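Local coordinates for glycosyl hydrolases family 31 family protein (Aspergillus niger, PDB 6DRU), which hydrolyses xyloglucan oligosaccharides as a family 31 alpha-xylosidase, releasing alpha-xylose from the glucose at their non-reducing end, at residues Q254-L257 / R258-N261; E266-A269 / Q270-D274; N383-K387 / G388-F392; Y563-A567 / Y568-N572. One frame throughout, in Å; residues are numbered along the deposited sequence.

Interaction 1: residues Q254-L257 / R258-N261. With NAG (2-acetamido-2-deoxy-beta-D-glucopyranose), chain C; BMA (beta-D-mannopyranose), chain D; MAN (alpha-D-mannopyranose), chain B.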
# COMPACT_ATOMS: atom_id res chain seq x y z
N GLN A 254 -23.48 -42.99 7.93
CA GLN A 254 -24.51 -42.71 6.94
C GLN A 254 -24.74 -41.20 6.85
O GLN A 254 -24.90 -40.53 7.87
CB GLN A 254 -25.82 -43.42 7.30
CG GLN A 254 -26.95 -43.18 6.32
CD GLN A 254 -26.65 -43.76 4.95
OE1 GLN A 254 -26.11 -44.86 4.83
NE2 GLN A 254 -27.01 -43.02 3.90
N SER A 255 -24.74 -40.69 5.62
CA SER A 255 -24.96 -39.26 5.40
C SER A 255 -25.42 -39.05 3.97
O SER A 255 -25.23 -39.91 3.11
CB SER A 255 -23.70 -38.45 5.69
OG SER A 255 -23.90 -37.08 5.38
N LYS A 256 -26.02 -37.89 3.74
CA LYS A 256 -26.41 -37.46 2.40
C LYS A 256 -26.84 -36.00 2.47
O LYS A 256 -26.92 -35.41 3.55
CB LYS A 256 -27.54 -38.32 1.82
CG LYS A 256 -28.92 -38.00 2.37
CD LYS A 256 -30.00 -38.56 1.48
CE LYS A 256 -31.37 -38.00 1.84
NZ LYS A 256 -32.40 -38.36 0.83
N LEU A 257 -27.12 -35.43 1.31
CA LEU A 257 -27.68 -34.09 1.20
C LEU A 257 -29.10 -34.24 0.67
O LEU A 257 -29.29 -34.42 -0.54
CB LEU A 257 -26.82 -33.21 0.30
CG LEU A 257 -27.01 -31.68 0.29
CD1 LEU A 257 -25.92 -31.03 -0.55
CD2 LEU A 257 -28.37 -31.24 -0.23
N ARG A 258 -30.09 -34.17 1.55
CA ARG A 258 -29.92 -34.04 3.00
C ARG A 258 -31.15 -34.59 3.70
O ARG A 258 -32.23 -34.65 3.10
CB ARG A 258 -29.70 -32.58 3.40
CG ARG A 258 -30.83 -31.64 3.02
CD ARG A 258 -30.46 -30.19 3.33
NE ARG A 258 -31.55 -29.26 3.01
CZ ARG A 258 -32.47 -28.86 3.88
NH1 ARG A 258 -32.44 -29.31 5.13
NH2 ARG A 258 -33.41 -28.01 3.51
N TYR A 259 -31.01 -35.00 4.96
CA TYR A 259 -32.17 -35.39 5.75
C TYR A 259 -32.82 -34.13 6.30
O TYR A 259 -32.21 -33.40 7.09
CB TYR A 259 -31.76 -36.36 6.86
CG TYR A 259 -31.06 -37.59 6.32
CD1 TYR A 259 -31.74 -38.50 5.52
CD2 TYR A 259 -29.73 -37.83 6.60
CE1 TYR A 259 -31.11 -39.62 5.01
CE2 TYR A 259 -29.09 -38.95 6.10
CZ TYR A 259 -29.78 -39.84 5.31
OH TYR A 259 -29.14 -40.95 4.81
N GLU A 260 -34.07 -33.88 5.89
CA GLU A 260 -34.64 -32.55 5.95
C GLU A 260 -35.43 -32.26 7.22
O GLU A 260 -35.42 -31.11 7.69
CB GLU A 260 -35.52 -32.33 4.72
CG GLU A 260 -35.89 -30.88 4.44
CD GLU A 260 -37.27 -30.54 4.94
OE1 GLU A 260 -37.88 -31.39 5.62
OE2 GLU A 260 -37.75 -29.42 4.65
N ASN A 261 -36.12 -33.24 7.79
CA ASN A 261 -36.90 -33.02 9.00
C ASN A 261 -36.64 -34.17 9.98
O ASN A 261 -35.95 -35.14 9.68
CB ASN A 261 -38.39 -32.86 8.70
CG ASN A 261 -39.05 -34.15 8.22
OD1 ASN A 261 -39.20 -35.11 8.99
ND2 ASN A 261 -39.46 -34.18 6.96
C1 NAG C . -40.54 -35.13 6.63
C2 NAG C . -41.57 -34.55 5.68
C3 NAG C . -42.47 -35.59 5.12
C4 NAG C . -41.66 -36.73 4.55
C5 NAG C . -40.71 -37.25 5.60
C6 NAG C . -39.86 -38.36 5.03
C7 NAG C . -42.07 -32.19 6.08
C8 NAG C . -41.00 -31.83 5.09
N2 NAG C . -42.33 -33.56 6.35
O3 NAG C . -43.30 -35.01 4.14
O4 NAG C . -42.54 -37.75 4.14
O5 NAG C . -39.87 -36.20 6.02
O6 NAG C . -39.22 -37.90 3.86
O7 NAG C . -42.70 -31.32 6.65
C1 BMA D . -40.32 -26.80 3.51
C2 BMA D . -40.56 -28.29 3.24
C3 BMA D . -42.07 -28.52 3.07
C4 BMA D . -42.88 -27.93 4.23
C5 BMA D . -42.49 -26.46 4.43
C6 BMA D . -43.17 -25.83 5.64
O2 BMA D . -40.16 -29.02 4.39
O3 BMA D . -42.38 -29.90 2.90
O4 BMA D . -44.26 -28.02 3.94
O5 BMA D . -41.07 -26.38 4.62
O6 BMA D . -43.29 -26.81 6.66
C1 MAN B . -44.98 -30.47 9.76
C2 MAN B . -45.71 -30.94 10.99
C3 MAN B . -44.74 -30.99 12.16
C4 MAN B . -43.46 -31.69 11.79
C5 MAN B . -42.96 -31.29 10.41
C6 MAN B . -41.81 -32.18 10.00
O2 MAN B . -46.25 -32.22 10.76
O3 MAN B . -45.35 -31.67 13.23
O4 MAN B . -42.47 -31.35 12.74
O5 MAN B . -43.99 -31.42 9.46
O6 MAN B . -41.45 -33.05 11.06
O HOH W 1 -28.39 -35.11 6.03
O HOH W 2 -34.19 -36.39 1.71

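Interaction 2: residues E266-A269 / Q270-D274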
# COMPACT_ATOMS: atom_id res chain seq x y z
N GLU A 266 -35.91 -40.18 11.87
CA GLU A 266 -36.40 -41.27 12.70
C GLU A 266 -36.78 -42.48 11.86
O GLU A 266 -36.58 -43.63 12.29
CB GLU A 266 -37.58 -40.80 13.55
CG GLU A 266 -37.18 -39.89 14.70
CD GLU A 266 -38.38 -39.33 15.45
OE1 GLU A 266 -39.45 -39.19 14.83
OE2 GLU A 266 -38.24 -39.03 16.65
N LEU A 267 -37.32 -42.27 10.66
CA LEU A 267 -37.63 -43.40 9.79
C LEU A 267 -36.36 -44.03 9.23
O LEU A 267 -36.35 -45.23 8.93
CB LEU A 267 -38.55 -42.97 8.65
CG LEU A 267 -39.91 -42.40 9.03
CD1 LEU A 267 -40.70 -41.98 7.79
CD2 LEU A 267 -40.70 -43.39 9.87
N LEU A 268 -35.29 -43.25 9.09
CA LEU A 268 -34.01 -43.80 8.64
C LEU A 268 -33.46 -44.78 9.67
O LEU A 268 -32.99 -45.87 9.32
CB LEU A 268 -33.03 -42.67 8.37
CG LEU A 268 -31.61 -43.04 7.93
CD1 LEU A 268 -31.64 -43.74 6.58
CD2 LEU A 268 -30.78 -41.78 7.85
N ALA A 269 -33.50 -44.40 10.95
CA ALA A 269 -33.06 -45.32 12.00
C ALA A 269 -33.97 -46.54 12.09
O ALA A 269 -33.50 -47.65 12.37
CB ALA A 269 -33.01 -44.59 13.35
N GLN A 270 -35.27 -46.35 11.86
CA GLN A 270 -36.18 -47.49 11.83
C GLN A 270 -35.85 -48.45 10.70
O GLN A 270 -36.02 -49.66 10.85
CB GLN A 270 -37.63 -46.99 11.71
CG GLN A 270 -38.67 -48.04 12.08
CD GLN A 270 -38.73 -48.31 13.57
OE1 GLN A 270 -39.12 -47.44 14.35
NE2 GLN A 270 -38.34 -49.52 13.96
N ASN A 271 -35.39 -47.92 9.56
CA ASN A 271 -35.05 -48.79 8.43
C ASN A 271 -33.82 -49.63 8.73
O ASN A 271 -33.80 -50.83 8.45
CB ASN A 271 -34.84 -47.94 7.17
CG ASN A 271 -36.01 -48.02 6.22
OD1 ASN A 271 -36.04 -48.85 5.31
ND2 ASN A 271 -37.00 -47.16 6.43
N PHE A 272 -32.77 -49.01 9.28
CA PHE A 272 -31.58 -49.77 9.66
C PHE A 272 -31.93 -50.83 10.70
O PHE A 272 -31.39 -51.95 10.66
CB PHE A 272 -30.50 -48.83 10.19
CG PHE A 272 -29.70 -48.15 9.12
CD1 PHE A 272 -28.64 -48.80 8.51
CD2 PHE A 272 -30.02 -46.87 8.72
CE1 PHE A 272 -27.90 -48.17 7.53
CE2 PHE A 272 -29.28 -46.24 7.73
CZ PHE A 272 -28.23 -46.89 7.13
N HIS A 273 -32.82 -50.50 11.63
CA HIS A 273 -33.19 -51.44 12.68
C HIS A 273 -34.01 -52.60 12.12
O HIS A 273 -33.73 -53.77 12.41
CB HIS A 273 -33.97 -50.72 13.78
CG HIS A 273 -34.55 -51.63 14.81
ND1 HIS A 273 -35.89 -51.95 14.85
CD2 HIS A 273 -33.97 -52.30 15.83
CE1 HIS A 273 -36.11 -52.77 15.86
NE2 HIS A 273 -34.96 -53.00 16.47
N ASP A 274 -35.03 -52.30 11.31
CA ASP A 274 -35.89 -53.35 10.78
C ASP A 274 -35.12 -54.28 9.85
O ASP A 274 -35.35 -55.49 9.84
CB ASP A 274 -37.09 -52.74 10.07
CG ASP A 274 -38.02 -51.98 11.02
OD1 ASP A 274 -37.79 -52.03 12.24
OD2 ASP A 274 -38.97 -51.34 10.53

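Interaction 3: residues N383-K387 / G388-F392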
# COMPACT_ATOMS: atom_id res chain seq x y z
N ASN A 383 -28.08 -26.32 21.98
CA ASN A 383 -29.04 -26.82 21.01
C ASN A 383 -28.70 -28.18 20.42
O ASN A 383 -29.55 -28.78 19.76
CB ASN A 383 -29.20 -25.80 19.88
CG ASN A 383 -29.60 -24.43 20.38
OD1 ASN A 383 -28.93 -23.43 20.11
ND2 ASN A 383 -30.69 -24.37 21.13
N TYR A 384 -27.48 -28.67 20.63
CA TYR A 384 -27.09 -29.95 20.05
C TYR A 384 -26.52 -30.89 21.11
O TYR A 384 -27.08 -31.96 21.36
CB TYR A 384 -26.07 -29.74 18.93
CG TYR A 384 -26.60 -29.01 17.72
CD1 TYR A 384 -27.28 -29.68 16.71
CD2 TYR A 384 -26.43 -27.64 17.59
CE1 TYR A 384 -27.76 -29.02 15.60
CE2 TYR A 384 -26.91 -26.96 16.48
CZ TYR A 384 -27.57 -27.66 15.49
OH TYR A 384 -28.05 -26.99 14.39
N TYR A 385 -25.39 -30.51 21.71
CA TYR A 385 -24.66 -31.41 22.60
C TYR A 385 -25.52 -31.87 23.77
O TYR A 385 -25.55 -33.06 24.11
CB TYR A 385 -23.38 -30.74 23.10
CG TYR A 385 -22.38 -31.69 23.72
CD1 TYR A 385 -22.44 -32.02 25.06
CD2 TYR A 385 -21.36 -32.25 22.95
CE1 TYR A 385 -21.52 -32.88 25.63
CE2 TYR A 385 -20.44 -33.11 23.51
CZ TYR A 385 -20.52 -33.43 24.85
OH TYR A 385 -19.60 -34.29 25.41
N ASP A 386 -26.23 -30.94 24.40
CA ASP A 386 -27.12 -31.27 25.51
C ASP A 386 -28.44 -31.88 25.04
O ASP A 386 -29.35 -32.04 25.86
CB ASP A 386 -27.41 -30.03 26.36
CG ASP A 386 -26.21 -29.60 27.19
OD1 ASP A 386 -25.17 -30.30 27.14
OD2 ASP A 386 -26.31 -28.57 27.88
N LYS A 387 -28.55 -32.22 23.76
CA LYS A 387 -29.78 -32.79 23.22
C LYS A 387 -29.51 -34.04 22.39
O LYS A 387 -30.35 -34.43 21.56
CB LYS A 387 -30.53 -31.74 22.39
CG LYS A 387 -31.02 -30.55 23.21
CD LYS A 387 -31.85 -29.60 22.36
CE LYS A 387 -32.41 -28.44 23.15
NZ LYS A 387 -33.18 -27.52 22.27
N GLY A 388 -28.35 -34.68 22.58
CA GLY A 388 -28.05 -35.96 21.98
C GLY A 388 -27.22 -35.90 20.71
O GLY A 388 -26.76 -36.95 20.24
N ILE A 389 -27.01 -34.72 20.14
CA ILE A 389 -26.18 -34.55 18.96
C ILE A 389 -24.84 -34.01 19.45
O ILE A 389 -24.67 -32.81 19.63
CB ILE A 389 -26.83 -33.63 17.93
CG1 ILE A 389 -28.20 -34.18 17.53
CG2 ILE A 389 -25.94 -33.49 16.70
CD1 ILE A 389 -29.09 -33.17 16.85
N LYS A 390 -23.88 -34.91 19.66
CA LYS A 390 -22.61 -34.56 20.29
C LYS A 390 -21.43 -34.63 19.34
O LYS A 390 -20.28 -34.54 19.78
CB LYS A 390 -22.37 -35.45 21.50
CG LYS A 390 -23.59 -35.59 22.40
CD LYS A 390 -23.29 -36.43 23.63
CE LYS A 390 -24.14 -35.99 24.81
NZ LYS A 390 -23.52 -36.35 26.11
N ASN A 391 -21.68 -34.79 18.04
CA ASN A 391 -20.64 -34.72 17.02
C ASN A 391 -21.03 -33.63 16.03
O ASN A 391 -22.22 -33.45 15.74
CB ASN A 391 -20.46 -36.06 16.32
CG ASN A 391 -20.16 -37.19 17.29
OD1 ASN A 391 -19.00 -37.42 17.66
ND2 ASN A 391 -21.20 -37.89 17.73
N PHE A 392 -20.04 -32.90 15.52
CA PHE A 392 -20.33 -31.68 14.78
C PHE A 392 -19.62 -31.67 13.43
O PHE A 392 -18.46 -32.07 13.32
CB PHE A 392 -19.93 -30.45 15.60
CG PHE A 392 -20.77 -30.28 16.83
CD1 PHE A 392 -22.04 -29.74 16.74
CD2 PHE A 392 -20.29 -30.67 18.07
CE1 PHE A 392 -22.82 -29.59 17.87
CE2 PHE A 392 -21.07 -30.52 19.20
CZ PHE A 392 -22.34 -29.98 19.10

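Interaction 4: residues Y563-A567 / Y568-N572. With MAN (alpha-D-mannopyranose), chain E; BMA (beta-D-mannopyranose), chain F; NAG (2-acetamido-2-deoxy-beta-D-glucopyranose), chain G; MAN (alpha-D-mannopyranose), chain H.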
# COMPACT_ATOMS: atom_id res chain seq x y z
N TYR A 563 -34.53 -41.11 -10.69
CA TYR A 563 -35.77 -41.12 -11.45
C TYR A 563 -37.01 -41.23 -10.57
O TYR A 563 -38.09 -40.81 -11.00
CB TYR A 563 -35.77 -42.28 -12.44
CG TYR A 563 -34.77 -42.16 -13.57
CD1 TYR A 563 -34.42 -40.92 -14.09
CD2 TYR A 563 -34.17 -43.29 -14.11
CE1 TYR A 563 -33.50 -40.82 -15.13
CE2 TYR A 563 -33.25 -43.20 -15.14
CZ TYR A 563 -32.92 -41.96 -15.65
OH TYR A 563 -32.01 -41.86 -16.67
N PHE A 564 -36.88 -41.78 -9.36
CA PHE A 564 -37.99 -41.94 -8.44
C PHE A 564 -37.57 -41.42 -7.07
O PHE A 564 -36.54 -41.82 -6.54
CB PHE A 564 -38.43 -43.40 -8.34
CG PHE A 564 -38.49 -44.10 -9.67
CD1 PHE A 564 -39.45 -43.76 -10.61
CD2 PHE A 564 -37.57 -45.09 -9.99
CE1 PHE A 564 -39.50 -44.39 -11.84
CE2 PHE A 564 -37.62 -45.73 -11.22
CZ PHE A 564 -38.58 -45.38 -12.14
N GLN A 565 -38.39 -40.53 -6.51
CA GLN A 565 -38.06 -39.83 -5.27
C GLN A 565 -39.20 -39.97 -4.27
O GLN A 565 -40.37 -39.83 -4.63
CB GLN A 565 -37.78 -38.35 -5.55
CG GLN A 565 -36.91 -37.67 -4.52
CD GLN A 565 -36.59 -36.24 -4.90
OE1 GLN A 565 -36.33 -35.95 -6.07
NE2 GLN A 565 -36.63 -35.34 -3.93
N ASP A 566 -38.84 -40.23 -3.01
CA ASP A 566 -39.81 -40.37 -1.93
C ASP A 566 -39.39 -39.59 -0.69
O ASP A 566 -39.78 -39.94 0.43
CB ASP A 566 -40.03 -41.85 -1.59
CG ASP A 566 -38.73 -42.56 -1.23
OD1 ASP A 566 -37.65 -41.95 -1.37
OD2 ASP A 566 -38.80 -43.74 -0.82
N ALA A 567 -38.61 -38.54 -0.87
CA ALA A 567 -38.15 -37.71 0.24
C ALA A 567 -37.82 -36.33 -0.29
O ALA A 567 -38.12 -35.99 -1.44
CB ALA A 567 -36.96 -38.36 0.95
N TYR A 568 -37.20 -35.50 0.56
CA TYR A 568 -36.81 -34.16 0.15
C TYR A 568 -35.76 -34.19 -0.95
O TYR A 568 -35.78 -33.36 -1.87
CB TYR A 568 -36.30 -33.38 1.37
CG TYR A 568 -35.98 -31.93 1.11
CD1 TYR A 568 -34.66 -31.50 1.05
CD2 TYR A 568 -36.98 -31.00 0.91
CE1 TYR A 568 -34.35 -30.17 0.82
CE2 TYR A 568 -36.69 -29.67 0.68
CZ TYR A 568 -35.37 -29.26 0.63
OH TYR A 568 -35.06 -27.94 0.39
N THR A 569 -34.84 -35.15 -0.88
CA THR A 569 -33.80 -35.34 -1.89
C THR A 569 -33.74 -36.81 -2.27
O THR A 569 -34.35 -37.66 -1.63
CB THR A 569 -32.42 -34.87 -1.39
OG1 THR A 569 -32.11 -35.53 -0.16
CG2 THR A 569 -32.43 -33.37 -1.16
N CYS A 570 -32.99 -37.11 -3.33
CA CYS A 570 -32.78 -38.50 -3.72
C CYS A 570 -32.00 -39.24 -2.65
O CYS A 570 -31.24 -38.66 -1.88
CB CYS A 570 -32.06 -38.58 -5.06
SG CYS A 570 -33.00 -37.95 -6.48
N ALA A 571 -32.19 -40.56 -2.61
CA ALA A 571 -31.68 -41.38 -1.52
C ALA A 571 -30.22 -41.74 -1.72
O ALA A 571 -29.66 -41.65 -2.82
CB ALA A 571 -32.52 -42.65 -1.37
N ASN A 572 -29.58 -42.18 -0.62
CA ASN A 572 -28.19 -42.62 -0.64
C ASN A 572 -27.96 -43.73 0.38
O ASN A 572 -26.88 -43.83 0.96
CB ASN A 572 -27.25 -41.43 -0.37
CG ASN A 572 -25.78 -41.77 -0.60
OD1 ASN A 572 -25.37 -42.11 -1.71
ND2 ASN A 572 -24.98 -41.69 0.46
C1 MAN E . -43.61 -38.70 -6.95
C2 MAN E . -43.47 -39.72 -8.05
C3 MAN E . -42.00 -40.01 -8.26
C4 MAN E . -41.26 -38.71 -8.49
C5 MAN E . -41.58 -37.73 -7.37
C6 MAN E . -40.87 -36.42 -7.63
O2 MAN E . -44.03 -39.23 -9.24
O3 MAN E . -41.83 -40.84 -9.39
O4 MAN E . -39.87 -38.96 -8.50
O5 MAN E . -42.97 -37.50 -7.33
O6 MAN E . -41.06 -35.55 -6.53
C1 BMA F . -44.09 -38.96 -2.01
C2 BMA F . -43.34 -39.26 -3.32
C3 BMA F . -44.28 -39.06 -4.50
C4 BMA F . -45.60 -39.83 -4.29
C5 BMA F . -46.22 -39.46 -2.94
C6 BMA F . -47.48 -40.25 -2.62
O2 BMA F . -42.93 -40.62 -3.34
O3 BMA F . -43.68 -39.44 -5.73
O4 BMA F . -46.51 -39.51 -5.33
O5 BMA F . -45.26 -39.73 -1.90
O6 BMA F . -47.09 -41.55 -2.19
C1 NAG G . -42.60 -37.98 2.73
C2 NAG G . -43.56 -39.11 2.42
C3 NAG G . -43.42 -39.64 1.04
C4 NAG G . -43.27 -38.53 0.02
C5 NAG G . -42.21 -37.55 0.46
C6 NAG G . -42.07 -36.42 -0.53
C7 NAG G . -44.16 -40.27 4.51
C8 NAG G . -43.92 -41.38 5.51
N2 NAG G . -43.34 -40.15 3.36
O3 NAG G . -44.53 -40.45 0.75
O4 NAG G . -42.90 -39.09 -1.22
O5 NAG G . -42.60 -37.03 1.71
O6 NAG G . -43.17 -35.54 -0.40
O7 NAG G . -45.06 -39.47 4.68
C1 MAN H . -43.07 -30.22 1.69
C2 MAN H . -43.68 -31.59 1.90
C3 MAN H . -42.59 -32.65 1.87
C4 MAN H . -41.69 -32.45 0.67
C5 MAN H . -41.24 -31.01 0.61
C6 MAN H . -40.31 -30.80 -0.57
O2 MAN H . -44.62 -31.84 0.89
O3 MAN H . -43.19 -33.92 1.81
O4 MAN H . -40.56 -33.29 0.79
O5 MAN H . -42.37 -30.19 0.47
O6 MAN H . -39.72 -29.52 -0.47
O HOH W 3 -34.43 -41.52 -4.09
O HOH W 4 -35.97 -40.20 -2.24

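Interaction 1: residues Q254-L257 / R258-N261
The phenolic oxygen of Tyr259 takes part in two hydrogen bonds: Gln254 NE2 donates to Tyr259 OH at 3.1 Å (149° at the hydrogen), and Glu573 OE1 makes a second hydrogen bond to it. Gln254 ends strand 252-254 of the TIM barrel, and Tyr259 lies in the loop that leads from it to helix 262-274. Glutamine suits its buried place because its amide can use both ends: OE1 bonds Tyr252 OH, while NE2 also reaches the backbone O of Asn572. Lys256 lays its aliphatic chain across the Tyr259 ring, with CG 3.8 Å from the ring centroid in a CH-pi contact over one face. Its CG stands between the backbone N and the carbonyl carbon (chi1 77°), and the chain then runs extended past the ring. This carries NZ to Thr569 OG1, to Cys570 O and to a water that also donates to Arg258 O, so the buried ammonium is well supplied with partners. A second water bridges Lys256 O and Tyr259 N. The Leu257-Arg258 peptide is cis; the Leu257 side chain lies at the bound xylose, in the ligand pocket. Farther along, Asn261 does double duty. Its OD1 caps Glu264 N at the start of the helix, whereas its nitrogen carries an N-linked glycan in an Asn-Gln-Thr sequon. Beside it, the carboxylate of Glu260 turns to a mannose of a different glycan, OE2 lying close to O2 of BMA chain D; the covalent Asn261 ND2 to NAG chain C C1 bond measures 1.5 Å.

Interaction 2: residues E266-A269 / Q270-D274
Glu266 to Asp274 form one continuous alpha-helical run, in which Gln270 N, Asn271 N, Phe272 N and His273 N each donate to the carbonyl four residues earlier; Phe272 N to Leu268 O, at 3.1 Å, is the straightest of these (168°). Asn271 adds a side-chain bond to this ladder: its ND2 donates to Leu267 O at 3.2 Å, with the acceptor lying in the amide plane. Leu267 O therefore takes two donors from one residue, ND2 and N of Asn271, which arrive from opposite faces of the carbonyl plane. On the buried side Leu268 and Phe272, one turn apart, run alongside each other in the same direction. With CG of the leucine anti to N (chi1 179°), CD1 comes to 3.6 Å from Phe272 CE2, while CG lies at the ring's edge. These apolar groups suit the face of a barrel helix that packs inward: Phe272 rests on strand 252-254 and meets Trp575 edge-to-face. Another side of the helix, beside helix 305-316, carries polar groups. Gln270 bends at chi2 (72°) and passes NE2 to Asp274 OD1 at 3.1 Å, and His273 ND1 reaches Asp274 OD1 at 3.2 Å. Two donors thus converge on one carboxylate oxygen in the last turn, where the helix dipole would disfavour a negative charge; they probably offset that cost, and the carboxylate in turn may make protonation of His273 easier.

Interaction 3: residues N383-K387 / G388-F392
Tyr384, in the last turn of helix 370-385, presses CB against Phe392 CE1 at 3.4 Å, while its ring takes the edge of the Phe392 ring in an offset edge-to-face pair (centroids 6.0 Å apart, planes at 83°). The segments make the tight connection from this helix to strand 391-394 of the TIM barrel, and the catalytic Asp395 follows directly after that strand. At its ring edge Tyr384 CD1 also meets Ile389 CD1, 3.9 Å away, where a branched apolar chain fills the angle between helix, strand 319-328 and helix 305-316. The carbonyl of Tyr384 closes the helix: Lys387 N and Ile389 N reach Tyr384 O from opposite faces of its plane, the latter at 3.0 Å, a bond spanning five residues instead of four. Tyr385 comes next; with CG anti to the backbone N (chi1 -165°), its ring is turned so that Lys390 CG sits over one face, 4.2 Å from the centroid, and Phe392 CE2 lies at the edge; His465 makes a further edge-to-face contact. The long aliphatic part of lysine suits this position, covering the ring while its amine can remain near the surface. Asp386 leaves the helical conformation and pairs with Lys381 in a salt bridge. Lys387 then hands the chain to Gly388, whose positive phi (97°) would bring a CB into collision with Lys387 O, so glycine suits the turn. Lys390 runs extended along Tyr385, bringing CE to 3.3 Å from Tyr385 O.

Interaction 4: residues Y563-A567 / Y568-N572
Around Ala567 and Tyr568 the chain doubles back on itself, bringing CA of Gln565 to 5.7 Å from CA of Cys570 with waters in place of direct backbone bonds between the two arms. One water accepts from Ala571 N and donates to Phe564 O; another accepts from Asp566 N and donates to Thr569 O. The result is a surface loop closed by the Cys562-Cys570 disulfide, between strand 554-555 of the TIM barrel and helix 582-594. Gln565 fills its interior. CG lies anti to N (chi1 -156°) and the chain runs extended, which lets NE2 donate to Ala567 O at 3.0 Å and sets the amide against the backbone of Thr569. Glutamine is long enough to tie the turn internally, and Ala567 CB packs 3.7 Å from Thr569 O. Thr569 faces the other way, its OG1 bonding Arg258 N. Outside, sugars cover the first arm: Gln565 N donates to O4 of MAN chain E at 2.9 Å, and Gln565 O accepts from O2 of BMA chain F at 3.0 Å. One backbone residue is thereby gripped on both its polar atoms by a glycan. The aromatic rings meet mannose at their edges, Phe564 at O3 of MAN chain E and Tyr568 at MAN chain H, where Tyr568 CE2 stands 3.2 Å from O6.

How the interactions relate
All four contacts lie in the TIM-barrel domain and follow one another along the chain. Interaction 1 lies in the loop after strand 252-254, and interaction 2 is on the following helix, with centres 14 Å apart; Tyr259 CZ and Leu268 CD2 touch at 3.4 Å. Interaction 4 comes far later in sequence, yet its centre is only 11 Å from that of interaction 1, consistent with strand 554-555 pairing, in parallel, with strand 252-254. The glycan on Asn261 of interaction 1 runs across residues 563-567, so protein and sugar both join these two loops. Interaction 3, whose centre is about 17 Å from that of interaction 1, touches none of the others and leads into a different barrel strand, the one next to catalytic Asp395.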